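Local coordinates for protein serpin B3 (Homo sapiens, PDB 4ZK3) that belongs to the serpin family of protease inhibitors, probably trapping target proteases through its reactive-centre loop, and yields the psoriasis-associated, aggregate-forming Pso p27, at residues V81-Q86 against I123-Q128; S36-V41 against T347-F352; K196-W201 against M212-T217; T90-S95 against I373-T378. One frame throughout, in Å; residues are numbered along the deposited sequence.

Contact 1: residues V81-Q86 against I123-Q128; sequences VHHQFQ and IKKFYQ
Phe126 and His83 both carry CG anti to their own carbonyl carbon (chi1 -59° and -75°), and these settings direct both CG atoms so that the rings can meet where helix 81-91 crosses the C-terminal part of helix 117-127. In the serpin fold these are helices D and E, and their junction is an aromatic cluster of His82, His83, Phe85, Phe126 and Tyr127. The edge of Phe126 points into the face of His83 as a T-shaped pair, planes 66° apart, with Phe126 CE1 over the centre of the imidazole and 3.6 Å from His83 CD2. The phenyl ring is itself sandwiched. His82 CB makes a CH-pi contact over one face, 4.0 Å from the Phe126 centroid, while the aliphatic CD of Lys125, in the same helix, lies against the opposite face, so the ring is held from two sides and at its rim. On the inner side of the junction, Phe85 and Tyr127 cross at about a right angle, Phe85 CD1 resting 3.6 Å from Tyr127 CE1. Thr35 and Ser36 of helix 31-42 back Phe85, and Ser36 and Met40 back Tyr127, so this end of the cluster is buried, whereas His83 and Lys125 remain on the exposed side. Gln86, its chain extended beyond CG, runs past Lys125 with CD 3.5 Å from Lys125 O. The carbonyl of Phe126, buried by the contact, finds no polar partner; what meets it is carbon, with Gln86 CB 3.2 Å from Phe126 O.

Contact 2: residues S36-V41 against T347-F352; sequences SALGMV and TAVVGF
Val349 and Val41 meet through one methyl each, crossing obliquely, with Val349 CG1 3.7 Å from Val41 CG2. Val349 holds CG1 anti to its backbone N (chi1 171°) and CG2 anti to its carbonyl carbon, a setting that spreads its two methyls over different parts of the helix. CG1 serves Val41, whereas CG2 leans on the preceding turn, 4.0 Å from Ala37 CB and 4.2 Å from Leu38 CD2. Ala37 thereby touches two strand residues, because Thr347 also turns its methyl to it: Thr347 CG2 stands anti to the backbone N and lies 3.7 Å from Ala37 CB. The same rotamer (chi1 -51°) carries the hydroxyl of Thr347 away from this apolar patch to hydrogen bonds with Ser33 and His330, so the polar end of the buried threonine is satisfied. Everything that touches here is buried, and the interface between the two segments is purely apolar. Strand 340-351 runs between strands 174-185 and 325-336, antiparallel to both, with helix 31-42 packed beneath it. This is consistent with the relaxed serpin state, in which the reactive-centre loop, once cleaved, enters beta-sheet A as an extra strand, here over helix B in the shutter region.

Contact 3: residues K196-W201 against M212-T217; sequences KEEKFW and MMRQYT
Lys196 O accepts the shortest bond of this contact, from Met212 N at 2.8 Å with an N-H...O angle of 167°. Its mate runs from Lys196 N to Met212 O at 3.1 Å, and together they make a hydrogen-bonded antiparallel pair at the open end of a beta hairpin, strands 196-201 and 206-224. By topology these are strands 4 and 3 of serpin beta-sheet C. The short segments are inclined at 111°, far from flatly antiparallel, and beyond this bridge the rest of 212-217 leaves the hairpin partner and pairs with strand 276-294. Side chains of Lys196, Glu198, Met212 and Arg214 close over the bridge. Glu198 crosses Met212 at about a right angle, its extended chain bringing CD 3.6 Å from Met212 CB. The planes of the Glu198 carboxylate and the Arg214 guanidinium are nearly parallel, 8° apart, but offset, and Glu198 OE2 stays 4.2 Å from Arg214 NE, too far for a salt bridge; the attraction is probably a longer-range one. Lys196 bends at chi3 and chi4, its ammonium turning off while the methylene part flanks Arg214. Lys196 CG lies at the edge of the guanidinium, in its plane, and Lys196 CD comes 3.2 Å from Arg214 NH2.

Contact 4: residues T90-S95 against I373-T378; sequences TEFNKS and IRQNKT
Phe92, the first residue beyond the end of helix 81-91, presents its ring edge to Gln375 and Thr378; Phe92 and Gln375 are buried and form the closer-packed side of the contact. Phe92 CD1 lies 3.8 Å from Gln375 OE1, and the Thr378 hydroxyl sits in the plane of the ring, although the fine placement of this hydroxyl and of Gln375 CG is doubtful. The hydroxyl is turned between the backbone N and carbonyl carbon of Thr378 (chi1 64°) and is hydrogen-bonded to Ser380, while Ile103 and Leu382 also pack on the phenyl ring. Toward solvent the fit is slacker. Glu91 and Thr378 slide past each other in opposite directions, Glu91 CG no nearer than 4.0 Å to Thr378 CG2. Farther out, Lys94 and Lys377 approach with their NZ atoms 5.8 Å apart; both form salt bridges to Asp240, which probably offsets the repulsion of their like charges. Behind the turn, Arg374 grips Asn376 OD1 side-on, through NE at 3.0 Å and NH2 at 3.2 Å, both bonds lying in the guanidinium plane. The contact thus seats the end of serpin helix D against the turn of the beta hairpin formed by strands 369-375 and 380-387, the last two strands of beta-sheet B.

Contacts 1 and 2 are neighbours, centres about 14 Å apart, and meet directly: the Tyr127 side chain is shared between them, reaching Gly39 of contact 2, making a continuous layer from the surface helices through helix 31-42 to strand 340-351. Contact 4 shares helix 81-91 with contact 1, about 16 Å away between centres, and ties that helix's end to the last hairpin. Contact 3 lies across the molecule, about 43 Å from contact 1 and 40 Å from contact 2, between centres. Along the chain, contacts 1 and 3 follow in series within the long loop closed by contact 2, whereas contact 4 interleaves with contacts 1 and 2, knitting early helices to C-terminal strands.

Contact 1: residues V81-Q86 against I123-Q128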
# COMPACT_ATOMS: atom_id res chain seq x y z
N VAL A 81 3.04 14.90 -13.94
CA VAL A 81 3.07 13.71 -13.10
C VAL A 81 1.64 13.26 -12.79
O VAL A 81 1.32 12.06 -12.80
CB VAL A 81 3.79 13.95 -11.76
CG1 VAL A 81 3.88 12.62 -10.99
CG2 VAL A 81 5.16 14.55 -11.97
N HIS A 82 0.77 14.24 -12.51
CA HIS A 82 -0.63 13.97 -12.24
C HIS A 82 -1.35 13.26 -13.43
O HIS A 82 -2.23 12.43 -13.21
CB HIS A 82 -1.34 15.28 -11.80
CG HIS A 82 -0.90 15.77 -10.45
ND1 HIS A 82 -0.31 17.01 -10.24
CD2 HIS A 82 -0.98 15.19 -9.23
CE1 HIS A 82 -0.06 17.17 -8.95
NE2 HIS A 82 -0.45 16.07 -8.32
N HIS A 83 -0.97 13.60 -14.66
CA HIS A 83 -1.46 12.94 -15.87
C HIS A 83 -1.00 11.50 -15.89
O HIS A 83 -1.72 10.59 -16.29
CB HIS A 83 -0.86 13.59 -17.14
CG HIS A 83 -1.43 14.93 -17.51
ND1 HIS A 83 -2.37 15.08 -18.52
CD2 HIS A 83 -1.18 16.18 -17.04
CE1 HIS A 83 -2.68 16.36 -18.63
NE2 HIS A 83 -1.98 17.05 -17.74
N GLN A 84 0.24 11.29 -15.52
CA GLN A 84 0.81 9.94 -15.52
C GLN A 84 0.12 9.09 -14.44
O GLN A 84 -0.23 7.92 -14.67
CB GLN A 84 2.34 10.00 -15.37
CG GLN A 84 2.99 10.75 -16.53
CD GLN A 84 4.48 10.60 -16.57
OE1 GLN A 84 5.21 11.57 -16.72
NE2 GLN A 84 4.94 9.37 -16.43
N PHE A 85 -0.15 9.72 -13.31
CA PHE A 85 -0.88 9.04 -12.26
C PHE A 85 -2.32 8.74 -12.69
O PHE A 85 -2.85 7.68 -12.37
CB PHE A 85 -0.83 9.84 -10.95
CG PHE A 85 -0.95 8.97 -9.75
CD1 PHE A 85 -2.17 8.67 -9.25
CD2 PHE A 85 0.16 8.36 -9.20
CE1 PHE A 85 -2.29 7.82 -8.17
CE2 PHE A 85 0.06 7.50 -8.12
CZ PHE A 85 -1.16 7.23 -7.60
N GLN A 86 -2.95 9.65 -13.44
CA GLN A 86 -4.28 9.39 -13.93
C GLN A 86 -4.32 8.15 -14.82
O GLN A 86 -5.28 7.35 -14.73
CB GLN A 86 -4.79 10.60 -14.69
CG GLN A 86 -6.09 10.41 -15.40
CD GLN A 86 -6.27 11.47 -16.49
OE1 GLN A 86 -5.73 12.61 -16.41
NE2 GLN A 86 -6.99 11.10 -17.53
N ILE A 123 -9.01 17.36 -9.15
CA ILE A 123 -9.02 16.05 -8.49
C ILE A 123 -9.97 15.10 -9.21
O ILE A 123 -9.66 13.93 -9.38
CB ILE A 123 -9.31 16.12 -6.98
CG1 ILE A 123 -10.65 16.72 -6.65
CG2 ILE A 123 -8.16 16.78 -6.27
CD1 ILE A 123 -10.76 16.86 -5.15
N LYS A 124 -11.10 15.63 -9.71
CA LYS A 124 -11.99 14.83 -10.52
C LYS A 124 -11.28 14.24 -11.73
O LYS A 124 -11.38 13.03 -12.01
CB LYS A 124 -13.27 15.60 -10.89
CG LYS A 124 -14.20 15.93 -9.70
CD LYS A 124 -15.41 16.80 -10.09
CE LYS A 124 -16.12 17.33 -8.88
NZ LYS A 124 -17.28 18.17 -9.25
N LYS A 125 -10.53 15.08 -12.41
CA LYS A 125 -9.86 14.69 -13.63
C LYS A 125 -8.61 13.79 -13.45
O LYS A 125 -8.48 12.82 -14.17
CB LYS A 125 -9.42 15.93 -14.37
CG LYS A 125 -8.65 15.64 -15.65
CD LYS A 125 -7.79 16.85 -16.02
CE LYS A 125 -7.18 16.73 -17.41
NZ LYS A 125 -6.67 18.07 -17.78
N PHE A 126 -7.67 14.16 -12.59
CA PHE A 126 -6.45 13.33 -12.43
C PHE A 126 -6.60 12.09 -11.51
O PHE A 126 -5.92 11.07 -11.73
CB PHE A 126 -5.27 14.16 -11.95
CG PHE A 126 -4.93 15.27 -12.89
CD1 PHE A 126 -4.37 14.98 -14.13
CD2 PHE A 126 -5.23 16.59 -12.57
CE1 PHE A 126 -4.10 16.01 -15.02
CE2 PHE A 126 -4.96 17.61 -13.45
CZ PHE A 126 -4.39 17.32 -14.68
N TYR A 127 -7.49 12.19 -10.52
CA TYR A 127 -7.62 11.17 -9.46
C TYR A 127 -8.99 10.55 -9.45
O TYR A 127 -9.28 9.72 -8.62
CB TYR A 127 -7.32 11.81 -8.09
CG TYR A 127 -5.89 12.12 -7.97
CD1 TYR A 127 -4.98 11.14 -7.57
CD2 TYR A 127 -5.40 13.34 -8.37
CE1 TYR A 127 -3.63 11.42 -7.51
CE2 TYR A 127 -4.04 13.61 -8.33
CZ TYR A 127 -3.18 12.68 -7.90
OH TYR A 127 -1.83 12.96 -7.88
N GLN A 128 -9.85 10.94 -10.41
CA GLN A 128 -11.20 10.35 -10.52
C GLN A 128 -11.95 10.54 -9.21
O GLN A 128 -12.80 9.75 -8.84
CB GLN A 128 -11.12 8.86 -10.90
CG GLN A 128 -10.18 8.51 -12.05
CD GLN A 128 -10.09 6.96 -12.35
OE1 GLN A 128 -10.19 6.08 -11.47
NE2 GLN A 128 -9.88 6.65 -13.63

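Contact 2: residues S36-V41 against T347-F352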
# COMPACT_ATOMS: atom_id res chain seq x y z
N SER A 36 -1.54 8.11 -3.80
CA SER A 36 -2.76 8.68 -4.36
C SER A 36 -3.38 9.76 -3.44
O SER A 36 -3.79 10.82 -3.91
CB SER A 36 -3.73 7.54 -4.71
OG SER A 36 -4.95 8.02 -5.20
N ALA A 37 -3.49 9.51 -2.16
CA ALA A 37 -4.03 10.46 -1.26
C ALA A 37 -3.18 11.72 -1.17
O ALA A 37 -3.72 12.82 -1.15
CB ALA A 37 -4.18 9.83 0.15
N LEU A 38 -1.88 11.56 -1.12
CA LEU A 38 -1.00 12.74 -1.02
C LEU A 38 -0.93 13.51 -2.34
O LEU A 38 -0.69 14.70 -2.34
CB LEU A 38 0.38 12.30 -0.52
CG LEU A 38 0.34 11.74 0.89
CD1 LEU A 38 1.73 11.33 1.34
CD2 LEU A 38 -0.32 12.72 1.86
N GLY A 39 -1.16 12.82 -3.46
CA GLY A 39 -1.23 13.41 -4.77
C GLY A 39 -2.39 14.37 -4.83
O GLY A 39 -2.28 15.46 -5.38
N MET A 40 -3.54 13.96 -4.27
CA MET A 40 -4.69 14.85 -4.18
C MET A 40 -4.43 16.08 -3.30
O MET A 40 -4.93 17.19 -3.63
CB MET A 40 -5.89 14.10 -3.64
CG MET A 40 -6.52 13.08 -4.58
SD MET A 40 -8.11 12.47 -3.91
CE MET A 40 -7.51 11.36 -2.65
N VAL A 41 -3.65 15.91 -2.24
CA VAL A 41 -3.19 17.07 -1.44
C VAL A 41 -2.26 18.00 -2.25
O VAL A 41 -2.44 19.21 -2.28
CB VAL A 41 -2.43 16.60 -0.20
CG1 VAL A 41 -1.89 17.82 0.56
CG2 VAL A 41 -3.29 15.71 0.71
N THR A 347 -6.31 5.07 2.87
CA THR A 347 -5.63 6.21 3.44
C THR A 347 -6.58 7.38 3.57
O THR A 347 -7.30 7.70 2.64
CB THR A 347 -4.44 6.61 2.52
OG1 THR A 347 -3.62 5.46 2.23
CG2 THR A 347 -3.65 7.71 3.13
N ALA A 348 -6.56 8.01 4.75
CA ALA A 348 -7.35 9.21 5.02
C ALA A 348 -6.43 10.38 5.35
O ALA A 348 -5.53 10.24 6.15
CB ALA A 348 -8.31 8.95 6.20
N VAL A 349 -6.69 11.52 4.75
CA VAL A 349 -6.01 12.76 5.06
C VAL A 349 -7.08 13.74 5.57
O VAL A 349 -8.10 13.98 4.85
CB VAL A 349 -5.38 13.33 3.78
CG1 VAL A 349 -4.81 14.77 4.00
CG2 VAL A 349 -4.32 12.33 3.22
N VAL A 350 -6.87 14.25 6.79
CA VAL A 350 -7.83 15.12 7.50
C VAL A 350 -7.29 16.53 7.64
O VAL A 350 -6.15 16.71 8.03
CB VAL A 350 -8.08 14.61 8.92
CG1 VAL A 350 -9.13 15.45 9.64
CG2 VAL A 350 -8.53 13.17 8.90
N GLY A 351 -8.09 17.52 7.28
CA GLY A 351 -7.68 18.91 7.31
C GLY A 351 -8.74 19.84 7.88
O GLY A 351 -9.92 19.50 7.94
N PHE A 352 -8.29 21.04 8.27
CA PHE A 352 -9.12 22.00 8.98
C PHE A 352 -8.60 23.41 8.74
O PHE A 352 -7.43 23.60 8.49
CB PHE A 352 -9.19 21.69 10.48
CG PHE A 352 -7.93 21.99 11.21
CD1 PHE A 352 -6.76 21.28 10.94
CD2 PHE A 352 -7.90 22.99 12.19
CE1 PHE A 352 -5.59 21.56 11.62
CE2 PHE A 352 -6.72 23.27 12.88
CZ PHE A 352 -5.57 22.55 12.59

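Contact 3: residues K196-W201 against M212-T217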
# COMPACT_ATOMS: atom_id res chain seq x y z
N LYS A 196 -0.78 -28.64 5.90
CA LYS A 196 -0.43 -29.37 7.12
C LYS A 196 -0.02 -28.41 8.20
O LYS A 196 0.55 -27.37 7.88
CB LYS A 196 0.79 -30.23 6.86
CG LYS A 196 0.56 -31.66 6.38
CD LYS A 196 1.87 -32.32 5.93
CE LYS A 196 3.05 -32.19 6.89
NZ LYS A 196 2.92 -33.10 8.07
N GLU A 197 -0.24 -28.73 9.48
CA GLU A 197 0.30 -27.90 10.57
C GLU A 197 1.81 -28.05 10.61
O GLU A 197 2.29 -29.16 10.56
CB GLU A 197 -0.26 -28.33 11.92
CG GLU A 197 0.01 -27.32 13.01
CD GLU A 197 -0.25 -27.88 14.40
OE1 GLU A 197 -0.09 -29.10 14.64
OE2 GLU A 197 -0.61 -27.08 15.29
N GLU A 198 2.55 -26.95 10.69
CA GLU A 198 4.01 -27.03 10.83
C GLU A 198 4.41 -25.93 11.72
O GLU A 198 3.60 -25.09 12.12
CB GLU A 198 4.78 -26.85 9.52
CG GLU A 198 4.31 -27.74 8.41
CD GLU A 198 5.20 -27.63 7.19
OE1 GLU A 198 6.09 -26.74 7.14
OE2 GLU A 198 5.02 -28.47 6.29
N LYS A 199 5.69 -25.95 12.04
CA LYS A 199 6.25 -24.88 12.82
C LYS A 199 6.63 -23.73 11.90
O LYS A 199 7.05 -23.95 10.80
CB LYS A 199 7.47 -25.40 13.56
CG LYS A 199 7.09 -26.58 14.42
CD LYS A 199 8.25 -27.06 15.26
CE LYS A 199 7.88 -28.39 15.92
NZ LYS A 199 8.81 -28.64 17.04
N PHE A 200 6.46 -22.51 12.38
CA PHE A 200 7.00 -21.33 11.77
C PHE A 200 7.92 -20.76 12.80
O PHE A 200 7.51 -20.62 13.94
CB PHE A 200 5.91 -20.27 11.50
CG PHE A 200 6.41 -19.06 10.76
CD1 PHE A 200 6.91 -18.00 11.43
CD2 PHE A 200 6.36 -19.01 9.37
CE1 PHE A 200 7.35 -16.87 10.77
CE2 PHE A 200 6.78 -17.89 8.70
CZ PHE A 200 7.30 -16.82 9.39
N TRP A 201 9.16 -20.45 12.41
CA TRP A 201 10.18 -19.96 13.35
C TRP A 201 10.38 -18.46 13.18
O TRP A 201 10.98 -18.04 12.20
CB TRP A 201 11.56 -20.65 13.16
CG TRP A 201 11.70 -22.18 13.37
CD1 TRP A 201 11.60 -23.15 12.41
CD2 TRP A 201 12.08 -22.88 14.59
NE1 TRP A 201 11.86 -24.41 12.95
CE2 TRP A 201 12.14 -24.26 14.29
CE3 TRP A 201 12.35 -22.47 15.89
CZ2 TRP A 201 12.44 -25.23 15.25
CZ3 TRP A 201 12.65 -23.45 16.86
CH2 TRP A 201 12.69 -24.80 16.53
N MET A 212 0.52 -24.75 6.86
CA MET A 212 1.43 -24.60 5.72
C MET A 212 0.89 -25.18 4.45
O MET A 212 0.66 -26.37 4.37
CB MET A 212 2.81 -25.24 6.01
CG MET A 212 3.86 -24.92 4.91
SD MET A 212 4.32 -23.16 4.97
CE MET A 212 5.31 -23.08 6.43
N MET A 213 0.72 -24.35 3.42
CA MET A 213 0.23 -24.85 2.15
C MET A 213 1.44 -25.31 1.34
O MET A 213 2.54 -24.78 1.50
CB MET A 213 -0.55 -23.78 1.36
CG MET A 213 -1.53 -22.96 2.17
SD MET A 213 -2.37 -21.73 1.14
CE MET A 213 -1.02 -20.70 0.53
N ARG A 214 1.23 -26.26 0.46
CA ARG A 214 2.36 -26.93 -0.20
C ARG A 214 1.93 -27.29 -1.60
O ARG A 214 0.81 -27.71 -1.81
CB ARG A 214 2.76 -28.18 0.54
CG ARG A 214 3.11 -27.90 2.02
CD ARG A 214 3.72 -29.05 2.84
NE ARG A 214 2.76 -30.08 3.18
CZ ARG A 214 2.46 -31.11 2.39
NH1 ARG A 214 3.02 -31.22 1.19
NH2 ARG A 214 1.59 -32.03 2.79
N GLN A 215 2.83 -27.05 -2.57
CA GLN A 215 2.64 -27.47 -3.93
C GLN A 215 4.01 -27.50 -4.62
O GLN A 215 4.94 -26.85 -4.17
CB GLN A 215 1.68 -26.54 -4.70
CG GLN A 215 2.24 -25.17 -5.07
CD GLN A 215 1.29 -24.36 -5.94
OE1 GLN A 215 0.68 -23.39 -5.48
NE2 GLN A 215 1.12 -24.77 -7.18
N TYR A 216 4.08 -28.31 -5.67
CA TYR A 216 5.29 -28.58 -6.47
C TYR A 216 4.87 -28.17 -7.85
O TYR A 216 3.91 -28.70 -8.38
CB TYR A 216 5.66 -30.08 -6.48
CG TYR A 216 7.02 -30.42 -7.11
CD1 TYR A 216 8.19 -30.35 -6.36
CD2 TYR A 216 7.13 -30.82 -8.47
CE1 TYR A 216 9.43 -30.65 -6.92
CE2 TYR A 216 8.37 -31.12 -9.04
CZ TYR A 216 9.51 -31.02 -8.26
OH TYR A 216 10.77 -31.29 -8.77
N THR A 217 5.56 -27.18 -8.41
CA THR A 217 5.21 -26.63 -9.73
C THR A 217 6.34 -25.71 -10.21
O THR A 217 7.27 -25.44 -9.45
CB THR A 217 3.84 -25.90 -9.69
OG1 THR A 217 3.72 -24.98 -10.78
CG2 THR A 217 3.70 -25.16 -8.41

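Contact 4: residues T90-S95 against I373-T378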
# COMPACT_ATOMS: atom_id res chain seq x y z
N THR A 90 -6.46 4.37 -14.02
CA THR A 90 -7.28 3.69 -15.03
C THR A 90 -6.96 2.19 -15.08
O THR A 90 -7.86 1.36 -15.12
CB THR A 90 -7.03 4.24 -16.46
OG1 THR A 90 -6.89 5.65 -16.42
CG2 THR A 90 -8.18 3.91 -17.40
N GLU A 91 -5.67 1.88 -15.07
CA GLU A 91 -5.19 0.48 -15.16
C GLU A 91 -5.53 -0.34 -13.94
O GLU A 91 -5.75 -1.53 -13.99
CB GLU A 91 -3.68 0.50 -15.30
CG GLU A 91 -3.17 1.26 -16.51
CD GLU A 91 -3.06 0.39 -17.72
OE1 GLU A 91 -2.08 0.58 -18.48
OE2 GLU A 91 -3.94 -0.51 -17.90
N PHE A 92 -5.63 0.34 -12.82
CA PHE A 92 -5.90 -0.30 -11.57
C PHE A 92 -7.39 -0.50 -11.34
O PHE A 92 -7.80 -0.67 -10.17
CB PHE A 92 -5.32 0.56 -10.43
CG PHE A 92 -3.83 0.74 -10.46
CD1 PHE A 92 -3.02 -0.03 -11.26
CD2 PHE A 92 -3.25 1.68 -9.64
CE1 PHE A 92 -1.64 0.15 -11.25
CE2 PHE A 92 -1.88 1.89 -9.63
CZ PHE A 92 -1.06 1.10 -10.42
N ASN A 93 -8.23 -0.35 -12.37
CA ASN A 93 -9.68 -0.63 -12.15
C ASN A 93 -10.00 -1.62 -13.24
O ASN A 93 -10.19 -1.21 -14.39
CB ASN A 93 -10.61 0.59 -12.28
CG ASN A 93 -10.61 1.47 -11.07
OD1 ASN A 93 -10.02 2.55 -11.08
ND2 ASN A 93 -11.26 1.04 -10.03
N LYS A 94 -9.92 -2.90 -12.90
CA LYS A 94 -10.17 -3.97 -13.86
C LYS A 94 -10.57 -5.23 -13.10
O LYS A 94 -10.01 -5.56 -12.03
CB LYS A 94 -8.93 -4.22 -14.70
CG LYS A 94 -9.17 -5.27 -15.78
CD LYS A 94 -7.95 -5.48 -16.67
CE LYS A 94 -8.33 -6.31 -17.88
NZ LYS A 94 -7.14 -7.12 -18.30
N SER A 95 -11.59 -5.90 -13.63
CA SER A 95 -12.09 -7.16 -13.11
C SER A 95 -12.19 -8.15 -14.25
O SER A 95 -12.56 -7.77 -15.35
CB SER A 95 -13.48 -6.99 -12.48
OG SER A 95 -13.39 -6.54 -11.13
N ILE A 373 2.58 -7.42 -3.80
CA ILE A 373 1.67 -7.66 -4.89
C ILE A 373 1.92 -6.57 -5.93
O ILE A 373 1.79 -5.38 -5.65
CB ILE A 373 0.21 -7.71 -4.43
CG1 ILE A 373 -0.02 -8.91 -3.49
CG2 ILE A 373 -0.73 -7.79 -5.64
CD1 ILE A 373 -1.31 -8.82 -2.70
N ARG A 374 2.21 -7.01 -7.14
CA ARG A 374 2.59 -6.18 -8.25
C ARG A 374 1.62 -6.31 -9.41
O ARG A 374 1.23 -7.42 -9.78
CB ARG A 374 3.97 -6.64 -8.73
CG ARG A 374 4.57 -5.79 -9.85
CD ARG A 374 5.98 -6.33 -10.22
NE ARG A 374 5.89 -7.64 -10.89
CZ ARG A 374 6.90 -8.53 -10.99
NH1 ARG A 374 8.12 -8.28 -10.51
NH2 ARG A 374 6.68 -9.68 -11.63
N GLN A 375 1.30 -5.17 -10.02
CA GLN A 375 0.57 -5.14 -11.32
C GLN A 375 1.63 -5.24 -12.43
O GLN A 375 2.55 -4.41 -12.54
CB GLN A 375 -0.37 -3.97 -11.40
CG GLN A 375 -0.42 -3.20 -12.70
CD GLN A 375 -1.61 -3.46 -13.52
OE1 GLN A 375 -2.73 -3.37 -13.05
NE2 GLN A 375 -1.38 -3.75 -14.77
N ASN A 376 1.59 -6.32 -13.19
CA ASN A 376 2.78 -6.63 -14.03
C ASN A 376 3.04 -5.68 -15.25
O ASN A 376 4.16 -5.28 -15.49
CB ASN A 376 2.73 -8.10 -14.49
CG ASN A 376 2.88 -9.08 -13.34
OD1 ASN A 376 3.64 -8.88 -12.40
ND2 ASN A 376 2.21 -10.16 -13.44
N LYS A 377 1.99 -5.27 -15.94
CA LYS A 377 2.13 -4.40 -17.13
C LYS A 377 2.66 -3.03 -16.79
O LYS A 377 3.48 -2.49 -17.51
CB LYS A 377 0.78 -4.28 -17.84
CG LYS A 377 0.60 -5.40 -18.86
CD LYS A 377 -0.72 -6.18 -18.82
CE LYS A 377 -0.46 -7.69 -18.71
NZ LYS A 377 -1.60 -8.45 -19.26
N THR A 378 2.18 -2.46 -15.68
CA THR A 378 2.64 -1.16 -15.23
C THR A 378 3.80 -1.23 -14.34
O THR A 378 4.33 -0.21 -13.94
CB THR A 378 1.55 -0.42 -14.48
OG1 THR A 378 1.22 -1.13 -13.27
CG2 THR A 378 0.32 -0.32 -15.35